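Local coordinates for type II secretion system protein H (PDB 4DQ9) that forms part of the pseudopilus tip complex that recognises and binds substrates for energy-dependent secretion of proteases and toxins from the periplasm, at residues K51-W56 and P111-F116; S12-L17 and W141-Q146; G80-D85 and T127-P132. One frame throughout, in Å; residues are numbered along the deposited sequence.

Contact 1. Residues K51-W56 and P111-F116; sequences KGWQKW and PAPQLF. With NA (sodium ion), chain D.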
# COMPACT_ATOMS: atom_id res chain seq x y z
N LYS A 51 11.36 -0.91 -3.24
CA LYS A 51 10.87 -2.29 -3.21
C LYS A 51 9.45 -2.46 -2.71
O LYS A 51 8.96 -3.60 -2.63
CB LYS A 51 11.79 -3.11 -2.30
CG LYS A 51 13.25 -3.14 -2.80
CD LYS A 51 14.12 -3.97 -1.82
CE LYS A 51 14.77 -3.11 -0.70
NZ LYS A 51 16.02 -2.40 -1.20
N GLY A 52 8.76 -1.35 -2.49
CA GLY A 52 7.39 -1.33 -2.03
C GLY A 52 7.29 -1.90 -0.63
O GLY A 52 8.24 -1.72 0.14
N TRP A 53 6.18 -2.60 -0.32
CA TRP A 53 6.04 -3.24 1.01
C TRP A 53 6.98 -4.48 1.13
O TRP A 53 6.96 -5.41 0.29
CB TRP A 53 4.62 -3.69 1.30
CG TRP A 53 3.65 -2.49 1.38
CD1 TRP A 53 2.76 -2.03 0.49
CD2 TRP A 53 3.52 -1.62 2.51
NE1 TRP A 53 2.08 -0.96 0.95
CE2 TRP A 53 2.57 -0.64 2.20
CE3 TRP A 53 4.14 -1.57 3.75
CZ2 TRP A 53 2.15 0.33 3.15
CZ3 TRP A 53 3.74 -0.60 4.65
CH2 TRP A 53 2.82 0.37 4.34
N GLN A 54 7.78 -4.49 2.18
CA GLN A 54 8.65 -5.62 2.46
C GLN A 54 8.56 -5.97 3.91
O GLN A 54 8.27 -5.10 4.73
CB GLN A 54 10.13 -5.37 2.02
CG GLN A 54 10.30 -5.12 0.52
CD GLN A 54 10.07 -6.37 -0.37
OE1 GLN A 54 10.25 -7.52 0.05
NE2 GLN A 54 9.68 -6.14 -1.62
N LYS A 55 8.86 -7.22 4.27
CA LYS A 55 8.95 -7.51 5.69
C LYS A 55 10.02 -6.62 6.40
O LYS A 55 11.12 -6.37 5.85
CB LYS A 55 9.26 -9.00 5.94
CG LYS A 55 8.26 -9.97 5.45
CD LYS A 55 8.77 -11.40 5.75
CE LYS A 55 7.80 -12.39 5.21
NZ LYS A 55 8.47 -13.73 5.37
N TRP A 56 9.71 -6.09 7.56
CA TRP A 56 10.66 -5.13 8.21
C TRP A 56 11.78 -5.93 8.87
O TRP A 56 11.57 -6.45 9.97
CB TRP A 56 9.91 -4.24 9.20
CG TRP A 56 10.73 -3.24 9.87
CD1 TRP A 56 11.77 -2.53 9.32
CD2 TRP A 56 10.68 -2.83 11.26
NE1 TRP A 56 12.37 -1.73 10.26
CE2 TRP A 56 11.70 -1.87 11.45
CE3 TRP A 56 9.88 -3.16 12.36
CZ2 TRP A 56 11.91 -1.24 12.68
CZ3 TRP A 56 10.12 -2.53 13.59
CH2 TRP A 56 11.12 -1.60 13.72
N PRO A 111 2.32 -9.17 -0.29
CA PRO A 111 0.95 -8.59 -0.33
C PRO A 111 0.80 -7.43 0.64
O PRO A 111 1.39 -7.47 1.72
CB PRO A 111 0.02 -9.77 0.05
CG PRO A 111 0.85 -11.01 -0.21
CD PRO A 111 2.31 -10.61 0.05
N ALA A 112 0.03 -6.41 0.24
CA ALA A 112 -0.05 -5.17 0.97
C ALA A 112 -0.74 -5.32 2.31
O ALA A 112 -1.67 -6.12 2.49
CB ALA A 112 -0.78 -4.17 0.18
N PRO A 113 -0.28 -4.55 3.26
CA PRO A 113 -0.95 -4.57 4.59
C PRO A 113 -2.33 -4.01 4.54
O PRO A 113 -2.58 -3.07 3.74
CB PRO A 113 -0.07 -3.60 5.42
CG PRO A 113 0.57 -2.69 4.31
CD PRO A 113 0.76 -3.54 3.18
N GLN A 114 -3.26 -4.51 5.36
CA GLN A 114 -4.58 -3.91 5.52
C GLN A 114 -4.51 -2.82 6.56
O GLN A 114 -5.35 -1.91 6.55
CB GLN A 114 -5.66 -4.90 5.98
CG GLN A 114 -5.80 -6.05 5.07
CD GLN A 114 -4.97 -7.27 5.60
OE1 GLN A 114 -3.95 -7.13 6.37
NE2 GLN A 114 -5.46 -8.45 5.27
N LEU A 115 -3.52 -2.86 7.41
CA LEU A 115 -3.33 -1.84 8.45
C LEU A 115 -2.15 -0.96 8.17
O LEU A 115 -1.02 -1.47 8.16
CB LEU A 115 -3.24 -2.45 9.87
CG LEU A 115 -4.22 -3.53 10.30
CD1 LEU A 115 -3.89 -3.95 11.76
CD2 LEU A 115 -5.63 -2.97 10.15
N PHE A 116 -2.37 0.32 7.89
CA PHE A 116 -1.32 1.25 7.70
C PHE A 116 -0.92 1.91 8.98
O PHE A 116 -1.78 2.32 9.79
CB PHE A 116 -1.65 2.28 6.61
CG PHE A 116 -2.10 1.66 5.33
CD1 PHE A 116 -1.14 1.13 4.45
CD2 PHE A 116 -3.42 1.60 4.95
CE1 PHE A 116 -1.57 0.57 3.22
CE2 PHE A 116 -3.83 0.92 3.74
CZ PHE A 116 -2.84 0.47 2.87
NA NA D . 9.55 -9.04 2.22
O HOH W 1 11.90 -10.33 2.98
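Pro113 lies over one face of the Trp53 indole in a proline-tryptophan CH-pi contact. It joins the corner and the loop that lead into strands 54-66 and 115-117, the outermost of a four-stranded antiparallel sheet; of the touching residues only Phe116 is clearly on a strand. Pro113 CD sits 3.4 Å from the centroid of the Trp53 five-membered ring and 7° off its normal. Pro113 CG reaches on toward the six-membered ring, 3.6 Å from Trp53 CZ2. Proline suits the place because its ring carbons next to the nitrogen carry polarised C-H bonds that an electron-rich indole attracts.

The far end of the indole meets Phe116: Trp53 CZ2 comes to the edge of that ring, 3.6 Å from Phe116 CD1, and the two ring planes are inclined at 42°. Ala112 adds a light touch, its CB 4.1 Å from Trp53 CD1, a small group beside the five-membered ring. Trp53 CG stands anti to its own carbonyl carbon (chi1 -64°), and from there the indole extends toward 111-116. Leu45 and Leu47 of strand 41-48 also pack on Trp53, and Leu45 touches Pro113 as well, while Phe116 packs on Gly52 of the second subunit.

The chain turns a corner at Trp53, and the next residue faces a different task. Gln54 uses both ends of its amide: OE1 binds a sodium ion in a site shared with Lys55, Glu110 and a water, while NE2 donates a nearly straight bond to Lys51 O at 2.8 Å, its partner close to the amide plane.

Contact 2. Residues S12-L17 and W141-Q146; sequences SFYQRL and WRVTAQ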
# COMPACT_ATOMS: atom_id res chain seq x y z
N SER A 12 1.13 -9.76 22.71
CA SER A 12 2.26 -9.76 21.74
C SER A 12 1.86 -8.83 20.60
O SER A 12 2.72 -7.97 20.18
CB SER A 12 2.56 -11.14 21.21
OG SER A 12 3.25 -11.16 19.95
N PHE A 13 0.66 -9.00 20.04
CA PHE A 13 0.27 -8.07 18.96
C PHE A 13 0.27 -6.59 19.38
O PHE A 13 0.73 -5.72 18.62
CB PHE A 13 -1.00 -8.52 18.27
CG PHE A 13 -1.47 -7.55 17.22
CD1 PHE A 13 -0.76 -7.50 16.05
CD2 PHE A 13 -2.53 -6.74 17.38
CE1 PHE A 13 -1.11 -6.55 15.05
CE2 PHE A 13 -2.96 -5.88 16.34
CZ PHE A 13 -2.23 -5.79 15.21
N TYR A 14 -0.24 -6.29 20.56
CA TYR A 14 -0.31 -4.95 21.09
C TYR A 14 1.08 -4.37 21.15
O TYR A 14 1.27 -3.25 20.71
CB TYR A 14 -0.96 -4.97 22.43
CG TYR A 14 -1.05 -3.68 23.13
CD1 TYR A 14 -1.96 -2.72 22.69
CD2 TYR A 14 -0.40 -3.51 24.36
CE1 TYR A 14 -2.09 -1.55 23.37
CE2 TYR A 14 -0.57 -2.37 25.08
CZ TYR A 14 -1.40 -1.38 24.53
OH TYR A 14 -1.65 -0.18 25.17
N GLN A 15 2.03 -5.14 21.66
CA GLN A 15 3.40 -4.66 21.85
C GLN A 15 4.03 -4.39 20.53
O GLN A 15 4.74 -3.36 20.38
CB GLN A 15 4.25 -5.66 22.57
CG GLN A 15 3.75 -5.90 24.00
CD GLN A 15 4.55 -7.06 24.72
OE1 GLN A 15 5.12 -7.96 24.10
NE2 GLN A 15 4.61 -7.00 26.06
N ARG A 16 3.69 -5.22 19.52
CA ARG A 16 4.30 -5.06 18.21
C ARG A 16 3.68 -3.89 17.47
O ARG A 16 4.41 -3.13 16.81
CB ARG A 16 4.16 -6.35 17.39
CG ARG A 16 5.04 -7.45 18.02
CD ARG A 16 4.47 -8.86 17.70
NE ARG A 16 5.35 -9.91 18.27
CZ ARG A 16 6.50 -10.21 17.71
NH1 ARG A 16 6.83 -9.60 16.61
NH2 ARG A 16 7.30 -11.17 18.18
N LEU A 17 2.37 -3.69 17.60
CA LEU A 17 1.74 -2.59 16.94
C LEU A 17 2.30 -1.25 17.57
O LEU A 17 2.58 -0.28 16.83
CB LEU A 17 0.29 -2.70 17.13
CG LEU A 17 -0.53 -1.58 16.53
CD1 LEU A 17 -0.37 -1.52 15.01
CD2 LEU A 17 -2.03 -1.73 16.97
N TRP A 141 -10.24 -11.31 23.61
CA TRP A 141 -9.02 -10.48 23.75
C TRP A 141 -8.89 -9.84 22.36
O TRP A 141 -8.97 -10.50 21.33
CB TRP A 141 -7.82 -11.37 24.06
CG TRP A 141 -7.75 -11.70 25.50
CD1 TRP A 141 -8.07 -12.87 26.13
CD2 TRP A 141 -7.28 -10.82 26.51
NE1 TRP A 141 -7.86 -12.74 27.48
CE2 TRP A 141 -7.40 -11.47 27.74
CE3 TRP A 141 -6.81 -9.49 26.49
CZ2 TRP A 141 -7.06 -10.85 28.92
CZ3 TRP A 141 -6.51 -8.86 27.63
CH2 TRP A 141 -6.63 -9.53 28.86
N ARG A 142 -8.61 -8.56 22.39
CA ARG A 142 -8.60 -7.77 21.15
C ARG A 142 -7.71 -6.56 21.30
O ARG A 142 -7.43 -6.07 22.39
CB ARG A 142 -10.00 -7.37 20.72
CG ARG A 142 -10.72 -6.54 21.60
CD ARG A 142 -12.26 -6.58 21.29
NE ARG A 142 -12.96 -5.68 22.21
CZ ARG A 142 -13.32 -5.99 23.46
NH1 ARG A 142 -13.11 -7.18 23.97
NH2 ARG A 142 -13.97 -5.09 24.23
N VAL A 143 -7.19 -6.15 20.15
CA VAL A 143 -6.47 -4.92 20.05
C VAL A 143 -7.22 -4.06 19.05
O VAL A 143 -7.59 -4.56 17.97
CB VAL A 143 -5.05 -5.15 19.56
CG1 VAL A 143 -4.40 -3.81 19.33
CG2 VAL A 143 -4.23 -5.92 20.63
N THR A 144 -7.45 -2.79 19.38
CA THR A 144 -8.20 -1.89 18.52
C THR A 144 -7.40 -0.62 18.31
O THR A 144 -6.81 -0.09 19.27
CB THR A 144 -9.54 -1.47 19.12
OG1 THR A 144 -9.28 -0.74 20.34
CG2 THR A 144 -10.36 -2.64 19.44
N ALA A 145 -7.49 -0.06 17.12
CA ALA A 145 -7.05 1.31 16.89
C ALA A 145 -8.21 2.16 16.52
O ALA A 145 -8.97 1.78 15.72
CB ALA A 145 -6.03 1.36 15.74
N GLN A 146 -7.96 3.46 16.74
CA GLN A 146 -8.56 4.48 15.89
C GLN A 146 -7.53 5.36 15.04
O GLN A 146 -6.31 5.22 15.16
CB GLN A 146 -9.62 5.26 16.65
CG GLN A 146 -11.12 5.00 16.18
CD GLN A 146 -11.62 6.00 15.07
OE1 GLN A 146 -10.90 6.34 14.11
NE2 GLN A 146 -12.88 6.47 15.22
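The packing of the N-terminal helix against the second antiparallel sheet centres here on Val143, whose branched side chain points into the helix surface made by Phe13, Tyr14 and Leu17. Val143 CB lies at the edge of the Phe13 ring, close to its plane and 3.7 Å from Phe13 CD2. The two methyls then divide the neighbours. CG2 turns to the base of Tyr14, 3.9 Å from Tyr14 CB, and CG1 to Leu17 CD2, also at 3.9 Å.

This is the pilin-like arrangement, a long helix lying along a beta-sheet: helix 12-17 and strand 141-145 run nearly parallel, 20° apart, with axes 8.7 Å from each other. Valine is well placed, since beta-branching suits an extended strand and gives two methyls for separate contacts. Phe13 and Leu17, one helical turn apart, both point toward the strand, and CG anti to the backbone N (chi1 177° and 178°) carries each out to Val143. Phe13 also packs on Phe126 and Leu128 of the adjacent strand and on Leu42 and Phe44 of the other sheet. On another side of the helix, Arg16 NE donates a bent bond to Ser12 OG (3.0 Å), which is tilted from the guanidinium plane.

Contact 3. Residues G80-D85 and T127-P132; sequences GAWQKD and TLSIFP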
# COMPACT_ATOMS: atom_id res chain seq x y z
N GLY A 80 -16.75 -1.95 10.11
CA GLY A 80 -17.23 -3.01 9.23
C GLY A 80 -17.34 -4.37 9.89
O GLY A 80 -17.11 -4.55 11.12
N ALA A 81 -17.63 -5.33 9.05
CA ALA A 81 -17.95 -6.69 9.51
C ALA A 81 -16.70 -7.48 9.75
O ALA A 81 -15.67 -7.16 9.22
CB ALA A 81 -18.82 -7.40 8.50
N TRP A 82 -16.81 -8.54 10.55
CA TRP A 82 -15.64 -9.46 10.71
C TRP A 82 -15.27 -10.00 9.33
O TRP A 82 -16.15 -10.28 8.49
CB TRP A 82 -15.92 -10.63 11.68
CG TRP A 82 -16.16 -10.21 13.07
CD1 TRP A 82 -17.37 -10.15 13.76
CD2 TRP A 82 -15.16 -9.76 13.99
NE1 TRP A 82 -17.14 -9.75 15.05
CE2 TRP A 82 -15.79 -9.49 15.21
CE3 TRP A 82 -13.76 -9.62 13.93
CZ2 TRP A 82 -15.05 -9.05 16.32
CZ3 TRP A 82 -13.07 -9.15 14.99
CH2 TRP A 82 -13.69 -8.86 16.19
N GLN A 83 -13.97 -10.13 9.08
CA GLN A 83 -13.43 -10.49 7.79
C GLN A 83 -13.41 -11.97 7.48
O GLN A 83 -13.53 -12.37 6.30
CB GLN A 83 -12.04 -9.89 7.60
CG GLN A 83 -12.18 -8.37 7.53
CD GLN A 83 -12.28 -7.78 6.15
OE1 GLN A 83 -12.04 -8.42 5.14
NE2 GLN A 83 -12.55 -6.48 6.10
N LYS A 84 -13.24 -12.79 8.51
CA LYS A 84 -13.06 -14.22 8.27
C LYS A 84 -14.42 -14.83 7.86
O LYS A 84 -15.44 -14.55 8.50
CB LYS A 84 -12.47 -14.86 9.54
CG LYS A 84 -12.05 -16.34 9.32
CD LYS A 84 -11.24 -16.93 10.46
CE LYS A 84 -10.59 -18.29 10.07
NZ LYS A 84 -10.21 -19.03 11.30
N ASP A 85 -14.39 -15.76 6.90
CA ASP A 85 -15.62 -16.50 6.52
C ASP A 85 -15.83 -17.65 7.50
O ASP A 85 -15.03 -17.86 8.39
CB ASP A 85 -15.56 -16.94 5.06
CG ASP A 85 -14.48 -17.89 4.76
OD1 ASP A 85 -14.36 -18.94 5.38
OD2 ASP A 85 -13.72 -17.64 3.80
N THR A 127 -10.18 -3.54 14.57
CA THR A 127 -10.20 -4.42 15.75
C THR A 127 -9.62 -5.78 15.29
O THR A 127 -10.09 -6.27 14.25
CB THR A 127 -11.57 -4.59 16.29
OG1 THR A 127 -12.01 -3.32 16.75
CG2 THR A 127 -11.55 -5.54 17.49
N LEU A 128 -8.63 -6.31 16.04
CA LEU A 128 -8.10 -7.66 15.78
C LEU A 128 -8.45 -8.44 17.05
O LEU A 128 -8.10 -8.01 18.15
CB LEU A 128 -6.61 -7.67 15.57
CG LEU A 128 -6.12 -9.11 15.39
CD1 LEU A 128 -6.11 -9.46 13.95
CD2 LEU A 128 -4.76 -9.28 16.02
N SER A 129 -9.11 -9.58 16.89
CA SER A 129 -9.36 -10.39 18.06
C SER A 129 -8.76 -11.75 17.91
O SER A 129 -8.58 -12.29 16.78
CB SER A 129 -10.81 -10.45 18.32
OG SER A 129 -11.39 -11.31 17.50
N ILE A 130 -8.42 -12.31 19.05
CA ILE A 130 -7.65 -13.61 19.16
C ILE A 130 -8.39 -14.42 20.19
O ILE A 130 -8.60 -13.97 21.30
CB ILE A 130 -6.18 -13.42 19.51
CG1 ILE A 130 -5.39 -12.58 18.44
CG2 ILE A 130 -5.37 -14.83 19.72
CD1 ILE A 130 -4.00 -12.06 18.84
N PHE A 131 -8.65 -15.63 19.86
CA PHE A 131 -9.57 -16.44 20.61
C PHE A 131 -9.48 -17.93 20.33
O PHE A 131 -9.02 -18.36 19.32
CB PHE A 131 -11.00 -16.00 20.39
CG PHE A 131 -11.37 -15.93 18.94
CD1 PHE A 131 -11.04 -14.82 18.19
CD2 PHE A 131 -11.98 -17.00 18.27
CE1 PHE A 131 -11.38 -14.70 16.87
CE2 PHE A 131 -12.32 -16.92 16.91
CZ PHE A 131 -11.98 -15.80 16.17
N PRO A 132 -9.92 -18.74 21.30
CA PRO A 132 -9.77 -20.15 21.12
C PRO A 132 -10.69 -20.66 19.98
O PRO A 132 -11.89 -20.23 19.79
CB PRO A 132 -10.27 -20.73 22.44
CG PRO A 132 -9.99 -19.68 23.39
CD PRO A 132 -10.31 -18.41 22.67
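Trp82 provides most of the loop's side of this contact, laying the far corner of its six-membered ring against Ser129 and Thr127. Their strand, 126-132, is an inner one of the antiparallel sheet 71-77, 126-132, 141-145, 151-154, and the loop after 71-77 packs on it through Trp82, while Leu128 and Ile130 of the same strand touch helix 2-27. Trp82 CH2 is the meeting point, 3.6 Å from Ser129 OG and 3.9 Å from Ser129 CB, while Trp82 CZ3 lies 3.7 Å from the same hydroxyl oxygen. Thr127 makes a looser touch, with its CG2 methyl 4.2 Å from Trp82 CH2. Both strand residues approach the ring obliquely. The backbones stay well apart, the closest CA atoms being those of Trp82 and Thr127 at 9.0 Å, and the long indole spans the gap.

Ser129 and Thr127 are two apart on an extended strand and therefore point to the same side of the sheet, toward the loop. A small serine lets the indole corner come close to the strand, and threonine, at home in a strand through its beta-branching, offers a methyl. The ring is also flanked by Asp74 and Glu76 of the neighbouring strand 71-77 and by Pro137.

The polar groups are satisfied elsewhere by hydrogen bonds, Trp82 NE1 to Asp138 OD1 and Ser129 OG to Pro137 O. The indole is thus fastened at its N-H to the residues that follow strand 126-132. Since the serine oxygen is already engaged with a carbonyl, its meeting with the indole carbons is best read as van der Waals packing.

From the N terminus, helix 2-27 supplies the first half of contact 2, which closes the longest loop when strand 141-145 arrives near the end of the chain. Contacts 1 and 3 both fall within that span, and they cross: 51-56 comes first, then 80-85, then 111-116 and finally 127-132. Contact 1 joins the corner and loop leading into the outer strands of the first sheet, whereas contact 3 fastens the loop after strand 71-77 to the second sheet. Contacts 2 and 3 meet in that sheet, where strands 126-132 and 141-145 are neighbours. Contact 1 touches contact 2 through Leu115 and Phe13, so the helix links both sheets.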